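Aminoglycoside phosphotransferase (Streptomyces rimosus, PDB 6FUC) probably phosphorylates streptomycin at its 3''-hydroxyl with ATP as phosphate donor, an inactivating kinase reaction that confers antibiotic resistance. Local coordinates at residues R97-A100 against S101-R104. Numbering follows the deposited sequence.
Sequences RASA and SMLR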
ATOM      1  N   ARG A  97      10.381   9.987   1.912  1.00 14.61           N
ATOM      2  CA  ARG A  97      11.570  10.767   1.584  1.00 15.80           C
ATOM      3  C   ARG A  97      11.533  12.131   2.268  1.00 16.62           C
ATOM      4  O   ARG A  97      12.506  12.865   2.181  1.00 18.77           O
ATOM      5  CB  ARG A  97      11.759  10.886   0.075  1.00 17.09           C
ATOM      6  CG  ARG A  97      11.990   9.552  -0.634  1.00 22.60           C
ATOM      7  CD  ARG A  97      12.294   9.792  -2.121  1.00 31.19           C
ATOM      8  N   ALA A  98      10.423  12.477   2.898  1.00 14.03           N
ATOM      9  CA  ALA A  98      10.273  13.723   3.631  1.00 14.34           C
ATOM     10  C   ALA A  98      11.144  13.707   4.868  1.00 14.19           C
ATOM     11  O   ALA A  98      11.210  12.722   5.602  1.00 16.67           O
ATOM     12  CB  ALA A  98       8.788  13.941   4.020  1.00 15.11           C
ATOM     13  N   SER A  99      11.735  14.853   5.140  1.00 14.84           N
ATOM     14  CA  SER A  99      12.341  15.077   6.443  1.00 15.90           C
ATOM     15  C   SER A  99      11.324  15.012   7.525  1.00 14.40           C
ATOM     16  O   SER A  99      10.054  15.091   7.308  1.00 15.39           O
ATOM     17  CB  SER A  99      12.945  16.471   6.573  1.00 17.47           C
ATOM     18  OG  SER A  99      11.922  17.486   6.561  1.00 17.17           O
ATOM     19  N   ALA A 100      11.777  14.897   8.762  1.00 15.55           N
ATOM     20  CA  ALA A 100      10.851  14.938   9.833  1.00 14.14           C
ATOM     21  C   ALA A 100      10.000  16.195   9.907  1.00 15.16           C
ATOM     22  O   ALA A 100       8.818  16.140  10.256  1.00 16.68           O
ATOM     23  CB  ALA A 100      11.531  14.708  11.217  1.00 20.55           C
ATOM     24  N   SER A 101      10.604  17.316   9.614  1.00 14.82           N
ATOM     25  CA  SER A 101       9.784  18.576   9.652  1.00 14.71           C
ATOM     26  C   SER A 101       8.776  18.651   8.489  1.00 13.85           C
ATOM     27  O   SER A 101       7.648  19.091   8.666  1.00 13.98           O
ATOM     28  CB  SER A 101      10.598  19.906   9.658  1.00 13.80           C
ATOM     29  OG  SER A 101       9.693  21.135   9.815  1.00 15.62           O
ATOM     30  N   MET A 102       9.168  18.175   7.342  1.00 12.87           N
ATOM     31  CA  MET A 102       8.244  18.081   6.213  1.00 11.70           C
ATOM     32  C   MET A 102       7.073  17.135   6.540  1.00 11.49           C
ATOM     33  O   MET A 102       5.928  17.466   6.209  1.00 12.23           O
ATOM     34  CB  MET A 102       8.979  17.545   5.006  1.00 11.59           C
ATOM     35  CG  MET A 102       9.921  18.499   4.224  0.70 11.39           C
ATOM     36  SD  MET A 102      11.065  17.672   3.081  0.70 12.09           S
ATOM     37  CE  MET A 102       9.961  17.209   1.774  0.70 12.61           C
ATOM     38  N   LEU A 103       7.375  15.973   7.127  1.00 11.53           N
ATOM     39  CA  LEU A 103       6.271  15.039   7.436  1.00 11.79           C
ATOM     40  C   LEU A 103       5.373  15.632   8.426  1.00 11.27           C
ATOM     41  O   LEU A 103       4.135  15.457   8.380  1.00 13.76           O
ATOM     42  CB  LEU A 103       6.838  13.669   7.877  1.00 13.42           C
ATOM     43  CG  LEU A 103       5.821  12.556   7.994  1.00 13.49           C
ATOM     44  CD1 LEU A 103       5.170  12.246   6.640  1.00 13.73           C
ATOM     45  CD2 LEU A 103       6.424  11.290   8.560  1.00 14.77           C
ATOM     46  N   ARG A 104       5.946  16.356   9.420  1.00 12.08           N
ATOM     47  CA  ARG A 104       5.093  17.059  10.294  1.00 11.44           C
ATOM     48  C   ARG A 104       4.206  18.080   9.637  1.00 12.25           C
ATOM     49  O   ARG A 104       3.017  18.197   9.912  1.00 13.17           O
ATOM     50  CB  ARG A 104       5.935  17.733  11.423  1.00 12.44           C
ATOM     51  CG  ARG A 104       5.161  18.571  12.375  1.00 12.71           C
ATOM     52  CD  ARG A 104       4.241  17.737  13.160  1.00 13.40           C
ATOM     53  NE  ARG A 104       3.520  18.491  14.173  1.00 14.53           N
ATOM     54  CZ  ARG A 104       3.988  18.795  15.340  1.00 13.53           C
ATOM     55  NH1 ARG A 104       5.198  18.433  15.739  1.00 14.97           N
ATOM     56  NH2 ARG A 104       3.207  19.403  16.230  1.00 18.39           N
TER
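S99 caps the N-terminus of helix 100-117 by turning its hydroxyl back into the first turn: OG accepts from M102 N at 2.9 Å in a nearly straight bond, 165° at the hydrogen. OG reaches this amide because a chi1 of 67° folds it back over the backbone, toward the first turn. M102 completes the capping box with its thioether: in the conformer described, CG, anti to the carbonyl carbon (chi1 -76°), and an extended chi2 carry SD to 3.6 Å from S99 N, a weak and therefore doubtful bond. The helical ladder then starts, with L103 N to S99 O at 2.8 Å and R104 N to A100 O at 3.0 Å. Packing is tight on the inner side, where A98 CB lies 3.7 Å from M102 CB and 4.3 Å from L103 CB; buried L103 continues onto A229, T232 and W233 of helix 219-233, and A100 also reaches T232. The outer side is looser: S99 and S101 are exposed, and R104, bent at chi2, leads away from the cap to a cation-pi contact with W239. S99 OG thus satisfies a first-turn amide that lacks a helical carbonyl, consistent with S99 marking where the loop after strand 93-94 gives way to helix.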